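Local atomic coordinates of galactan 1,3-beta-galactosidase (Phanerochaete chrysosporium, PDB entry 7BYS), a protein that probably hydrolyses beta-1,3-linked galactan from its chain end, as an exo-acting family 43 glycoside hydrolase that also carries a carbohydrate-binding module. Residues Ala235-Leu247 with Asn252-Leu264. Sequence-based numbering, arbitrary orientation.
Sequences ATRTWYSQNAFDL and NAIYMGDRWRPSL
Leu-247 and Met-256 meet through methyl groups, CD2 of the leucine lying 4.0 Å from CE of the methionine, at the end of an extended chain. On the other sheet face the Tyr-255 ring passes Asn-243, whose amide plane is turned 26° from it, with OD1 3.3 Å from Tyr-255 CE1. Asn-243 ND2 donates to Ala-188 O and Asp-246 OD2. The phenol donates to Ser-241 OG (2.7 Å from Tyr-255 OH), itself a donor to Thr-238 O: a two-bond chain of buried hydroxyls into the short left-handed helical turn 237-240. Strands 242-249 and 252-259 form an antiparallel hairpin, the first two of four in a blade of the family 43 five-bladed propeller; 269-276 pairs with the far side of 252-259. A classic beta bulge interrupts it: Met-256 O accepts from Ala-244 N (2.8 Å) and Phe-245 N (2.9 Å). Gln-242, which binds galactose in another crystal structure, extends with CG opposite its backbone N (chi1 -175°). Trp-260 NE1 reaches its OE1 at 2.9 Å, amide and indole planes being nearly perpendicular (89°), while Gln-242 NE2 is hydrogen-bonded to Ser-203 OG. At the polar end the buried Arg-259 uses its guanidinium plane: NE to Tyr-240 O and NH2 to Trp-239 O, each 2.9 Å. A leucine here would probably leave both carbonyls without these donors and that turn less firmly tied. Water 1 bridges Tyr-240 OH and Trp-260 O; Asp-385 also bonds that hydroxyl.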
loop_
_atom_site.group_PDB
_atom_site.type_symbol
_atom_site.label_atom_id
_atom_site.label_comp_id
_atom_site.label_asym_id
_atom_site.label_seq_id
_atom_site.Cartn_x
_atom_site.Cartn_y
_atom_site.Cartn_z
ATOM N N ALA A 235 -3.288 1.682 16.651
ATOM C CA ALA A 235 -2.610 2.969 16.755
ATOM C C ALA A 235 -1.758 3.266 15.525
ATOM O O ALA A 235 -1.526 4.434 15.198
ATOM C CB ALA A 235 -1.766 3.030 18.033
ATOM N N THR A 236 -1.296 2.227 14.825
ATOM C CA THR A 236 -0.422 2.451 13.677
ATOM C C THR A 236 -1.168 2.850 12.412
ATOM O O THR A 236 -0.514 3.187 11.423
ATOM C CB THR A 236 0.432 1.217 13.341
ATOM O OG1 THR A 236 -0.388 0.191 12.773
ATOM C CG2 THR A 236 1.168 0.680 14.566
ATOM N N ARG A 237 -2.500 2.784 12.407
ATOM C CA ARG A 237 -3.293 3.133 11.229
ATOM C C ARG A 237 -2.846 2.304 10.024
ATOM O O ARG A 237 -2.477 2.826 8.968
ATOM C CB ARG A 237 -3.241 4.636 10.952
ATOM C CG ARG A 237 -3.518 5.480 12.196
ATOM C CD ARG A 237 -3.372 6.971 11.935
ATOM N NE ARG A 237 -1.999 7.304 11.571
ATOM C CZ ARG A 237 -1.621 8.461 11.041
ATOM N NH1 ARG A 237 -2.511 9.422 10.798
ATOM N NH2 ARG A 237 -0.344 8.649 10.718
ATOM N N THR A 238 -2.891 0.981 10.216
ATOM C CA THR A 238 -2.442 0.012 9.215
ATOM C C THR A 238 -0.988 0.255 8.834
ATOM O O THR A 238 -0.608 0.184 7.663
ATOM C CB THR A 238 -3.359 -0.056 7.988
ATOM O OG1 THR A 238 -4.718 0.137 8.394
ATOM C CG2 THR A 238 -3.276 -1.434 7.340
ATOM N N TRP A 239 -0.154 0.517 9.842
ATOM C CA TRP A 239 1.250 0.837 9.590
ATOM C C TRP A 239 1.364 1.967 8.569
ATOM O O TRP A 239 2.203 1.944 7.662
ATOM C CB TRP A 239 2.040 -0.410 9.169
ATOM C CG TRP A 239 2.097 -1.446 10.262
ATOM C CD1 TRP A 239 1.413 -2.623 10.312
ATOM C CD2 TRP A 239 2.844 -1.361 11.484
ATOM N NE1 TRP A 239 1.707 -3.289 11.475
ATOM C CE2 TRP A 239 2.593 -2.544 12.207
ATOM C CE3 TRP A 239 3.730 -0.417 12.016
ATOM C CZ2 TRP A 239 3.174 -2.802 13.454
ATOM C CZ3 TRP A 239 4.318 -0.679 13.252
ATOM C CH2 TRP A 239 4.038 -1.863 13.952
ATOM N N TYR A 240 0.497 2.969 8.730
ATOM C CA TYR A 240 0.356 4.101 7.810
ATOM C C TYR A 240 0.168 3.639 6.357
ATOM O O TYR A 240 1.052 3.759 5.500
ATOM C CB TYR A 240 1.513 5.096 7.960
ATOM C CG TYR A 240 1.205 6.493 7.467
ATOM C CD1 TYR A 240 0.378 6.729 6.367
ATOM C CD2 TYR A 240 1.753 7.590 8.116
ATOM C CE1 TYR A 240 0.107 8.040 5.934
ATOM C CE2 TYR A 240 1.491 8.862 7.708
ATOM C CZ TYR A 240 0.687 9.094 6.628
ATOM O OH TYR A 240 0.457 10.390 6.269
ATOM N N SER A 241 -1.032 3.123 6.089
ATOM C CA SER A 241 -1.359 2.683 4.739
ATOM C C SER A 241 -2.864 2.529 4.615
ATOM O O SER A 241 -3.613 2.654 5.591
ATOM C CB SER A 241 -0.617 1.389 4.378
ATOM O OG SER A 241 -1.221 0.266 4.999
ATOM N N GLN A 242 -3.294 2.256 3.386
ATOM C CA GLN A 242 -4.691 2.001 3.064
ATOM C C GLN A 242 -4.734 0.870 2.053
ATOM O O GLN A 242 -3.972 0.879 1.078
ATOM C CB GLN A 242 -5.355 3.237 2.459
ATOM C CG GLN A 242 -6.849 3.047 2.227
ATOM C CD GLN A 242 -7.506 4.251 1.598
ATOM O OE1 GLN A 242 -6.882 4.990 0.842
ATOM N NE2 GLN A 242 -8.781 4.465 1.920
ATOM N N ASN A 243 -5.627 -0.092 2.286
ATOM C CA ASN A 243 -5.733 -1.267 1.429
ATOM C C ASN A 243 -5.875 -0.876 -0.037
ATOM O O ASN A 243 -6.547 0.102 -0.379
ATOM C CB ASN A 243 -6.964 -2.069 1.845
ATOM C CG ASN A 243 -6.980 -3.448 1.236
ATOM O OD1 ASN A 243 -5.991 -4.171 1.299
ATOM N ND2 ASN A 243 -8.105 -3.831 0.654
ATOM N N ALA A 244 -5.248 -1.680 -0.905
ATOM C CA ALA A 244 -5.373 -1.528 -2.356
ATOM C C ALA A 244 -5.707 -2.863 -3.018
ATOM O O ALA A 244 -6.624 -2.941 -3.848
ATOM C CB ALA A 244 -4.102 -0.957 -2.982
ATOM N N PHE A 245 -4.996 -3.929 -2.648
ATOM C CA PHE A 245 -5.218 -5.230 -3.269
ATOM C C PHE A 245 -4.740 -6.311 -2.317
ATOM O O PHE A 245 -3.721 -6.139 -1.637
ATOM C CB PHE A 245 -4.493 -5.370 -4.620
ATOM C CG PHE A 245 -5.095 -6.430 -5.504
ATOM C CD1 PHE A 245 -6.188 -6.143 -6.321
ATOM C CD2 PHE A 245 -4.601 -7.729 -5.479
ATOM C CE1 PHE A 245 -6.766 -7.131 -7.112
ATOM C CE2 PHE A 245 -5.176 -8.720 -6.266
ATOM C CZ PHE A 245 -6.252 -8.418 -7.080
ATOM N N ASP A 246 -5.458 -7.427 -2.290
ATOM C CA ASP A 246 -5.156 -8.520 -1.369
ATOM C C ASP A 246 -4.951 -9.767 -2.217
ATOM O O ASP A 246 -5.915 -10.334 -2.744
ATOM C CB ASP A 246 -6.287 -8.639 -0.364
ATOM C CG ASP A 246 -6.616 -7.307 0.240
ATOM O OD1 ASP A 246 -5.695 -6.732 0.886
ATOM O OD2 ASP A 246 -7.734 -6.803 0.009
ATOM N N LEU A 247 -3.683 -10.158 -2.393
ATOM C CA LEU A 247 -3.320 -11.202 -3.350
ATOM C C LEU A 247 -3.184 -12.535 -2.632
ATOM O O LEU A 247 -2.498 -12.605 -1.609
ATOM C CB LEU A 247 -1.987 -10.846 -4.001
ATOM C CG LEU A 247 -1.607 -11.771 -5.155
ATOM C CD1 LEU A 247 -2.438 -11.472 -6.386
ATOM C CD2 LEU A 247 -0.116 -11.631 -5.477
ATOM N N ASN A 252 -1.705 -18.217 2.747
ATOM C CA ASN A 252 -1.825 -16.861 3.264
ATOM C C ASN A 252 -2.159 -15.893 2.130
ATOM O O ASN A 252 -2.828 -16.264 1.163
ATOM C CB ASN A 252 -0.552 -16.479 4.026
ATOM C CG ASN A 252 -0.240 -17.455 5.162
ATOM O OD1 ASN A 252 -0.949 -17.504 6.165
ATOM N ND2 ASN A 252 0.815 -18.249 4.990
ATOM N N ALA A 253 -1.715 -14.650 2.249
ATOM C CA ALA A 253 -1.988 -13.638 1.243
ATOM C C ALA A 253 -0.954 -12.536 1.410
ATOM O O ALA A 253 -0.155 -12.542 2.350
ATOM C CB ALA A 253 -3.409 -13.083 1.405
ATOM N N ILE A 254 -0.976 -11.583 0.479
ATOM C CA ILE A 254 -0.172 -10.373 0.580
ATOM C C ILE A 254 -1.124 -9.193 0.684
ATOM O O ILE A 254 -1.991 -9.004 -0.182
ATOM C CB ILE A 254 0.745 -10.194 -0.630
ATOM C CG1 ILE A 254 1.667 -11.403 -0.769
ATOM C CG2 ILE A 254 1.538 -8.891 -0.484
ATOM C CD1 ILE A 254 2.495 -11.378 -2.015
ATOM N N TYR A 255 -0.957 -8.401 1.739
ATOM C CA TYR A 255 -1.609 -7.109 1.845
ATOM C C TYR A 255 -0.831 -6.110 1.001
ATOM O O TYR A 255 0.364 -5.884 1.242
ATOM C CB TYR A 255 -1.602 -6.662 3.304
ATOM C CG TYR A 255 -1.998 -5.220 3.473
ATOM C CD1 TYR A 255 -3.335 -4.862 3.510
ATOM C CD2 TYR A 255 -1.040 -4.210 3.587
ATOM C CE1 TYR A 255 -3.731 -3.547 3.657
ATOM C CE2 TYR A 255 -1.419 -2.877 3.719
ATOM C CZ TYR A 255 -2.766 -2.554 3.758
ATOM O OH TYR A 255 -3.161 -1.242 3.894
ATOM N N MET A 256 -1.478 -5.526 -0.005
ATOM C CA MET A 256 -0.867 -4.477 -0.818
ATOM C C MET A 256 -1.636 -3.202 -0.551
ATOM O O MET A 256 -2.821 -3.111 -0.875
ATOM C CB MET A 256 -0.893 -4.805 -2.308
ATOM C CG MET A 256 -0.173 -6.081 -2.637
ATOM S SD MET A 256 -0.458 -6.514 -4.368
ATOM C CE MET A 256 0.755 -7.821 -4.588
ATOM N N GLY A 257 -0.966 -2.234 0.073
ATOM C CA GLY A 257 -1.569 -0.961 0.395
ATOM C C GLY A 257 -0.791 0.202 -0.202
ATOM O O GLY A 257 0.334 0.052 -0.702
ATOM N N ASP A 258 -1.411 1.375 -0.131
ATOM C CA ASP A 258 -0.803 2.640 -0.539
ATOM C C ASP A 258 -0.559 3.496 0.693
ATOM O O ASP A 258 -1.402 3.550 1.593
ATOM C CB ASP A 258 -1.761 3.435 -1.440
ATOM C CG ASP A 258 -2.002 2.771 -2.781
ATOM O OD1 ASP A 258 -1.058 2.721 -3.591
ATOM O OD2 ASP A 258 -3.134 2.307 -3.012
ATOM N N ARG A 259 0.583 4.187 0.728
ATOM C CA ARG A 259 0.805 5.265 1.695
ATOM C C ARG A 259 0.637 6.557 0.906
ATOM O O ARG A 259 1.553 6.988 0.202
ATOM C CB ARG A 259 2.183 5.182 2.350
ATOM C CG ARG A 259 2.462 6.379 3.273
ATOM C CD ARG A 259 3.734 6.175 4.083
ATOM N NE ARG A 259 3.582 5.016 4.950
ATOM C CZ ARG A 259 4.567 4.236 5.375
ATOM N NH1 ARG A 259 5.835 4.470 5.019
ATOM N NH2 ARG A 259 4.280 3.196 6.142
ATOM N N TRP A 260 -0.552 7.148 0.994
ATOM C CA TRP A 260 -0.860 8.331 0.204
ATOM C C TRP A 260 -0.147 9.537 0.785
ATOM O O TRP A 260 -0.189 9.778 1.998
ATOM C CB TRP A 260 -2.364 8.583 0.226
ATOM C CG TRP A 260 -3.162 7.496 -0.417
ATOM C CD1 TRP A 260 -4.064 6.684 0.196
ATOM C CD2 TRP A 260 -3.144 7.118 -1.800
ATOM N NE1 TRP A 260 -4.599 5.806 -0.712
ATOM C CE2 TRP A 260 -4.062 6.057 -1.949
ATOM C CE3 TRP A 260 -2.450 7.575 -2.928
ATOM C CZ2 TRP A 260 -4.301 5.438 -3.174
ATOM C CZ3 TRP A 260 -2.694 6.963 -4.150
ATOM C CH2 TRP A 260 -3.614 5.907 -4.261
ATOM N N ARG A 261 0.492 10.312 -0.082
ATOM C CA ARG A 261 1.180 11.533 0.328
ATOM C C ARG A 261 0.544 12.683 -0.441
ATOM O O ARG A 261 0.982 13.009 -1.552
ATOM C CB ARG A 261 2.666 11.412 0.025
ATOM C CG ARG A 261 3.451 12.509 0.670
ATOM C CD ARG A 261 4.903 12.276 0.507
ATOM N NE ARG A 261 5.641 13.372 1.111
ATOM C CZ ARG A 261 6.958 13.388 1.204
ATOM N NH1 ARG A 261 7.650 12.362 0.730
ATOM N NH2 ARG A 261 7.574 14.419 1.767
ATOM N N PRO A 262 -0.504 13.317 0.105
ATOM C CA PRO A 262 -1.258 14.314 -0.685
ATOM C C PRO A 262 -0.433 15.462 -1.243
ATOM O O PRO A 262 -0.731 15.925 -2.351
ATOM C CB PRO A 262 -2.333 14.812 0.293
ATOM C CG PRO A 262 -2.481 13.721 1.282
ATOM C CD PRO A 262 -1.127 13.063 1.415
ATOM N N SER A 263 0.602 15.917 -0.537
ATOM C CA SER A 263 1.401 17.038 -1.023
ATOM C C SER A 263 2.451 16.632 -2.051
ATOM O O SER A 263 3.090 17.508 -2.642
ATOM C CB SER A 263 2.074 17.770 0.141
ATOM O OG SER A 263 2.528 16.858 1.125
ATOM N N LEU A 264 2.641 15.335 -2.288
ATOM C CA LEU A 264 3.622 14.835 -3.236
ATOM C C LEU A 264 3.124 13.461 -3.688
ATOM O O LEU A 264 3.727 12.415 -3.402
ATOM C CB LEU A 264 5.009 14.755 -2.597
ATOM C CG LEU A 264 6.207 14.740 -3.546
ATOM C CD1 LEU A 264 6.312 16.042 -4.329
ATOM C CD2 LEU A 264 7.487 14.470 -2.771
HETATM O O HOH W 1 1.511 10.743 3.730
HETATM O O HOH W 2 -5.061 2.606 -1.115
#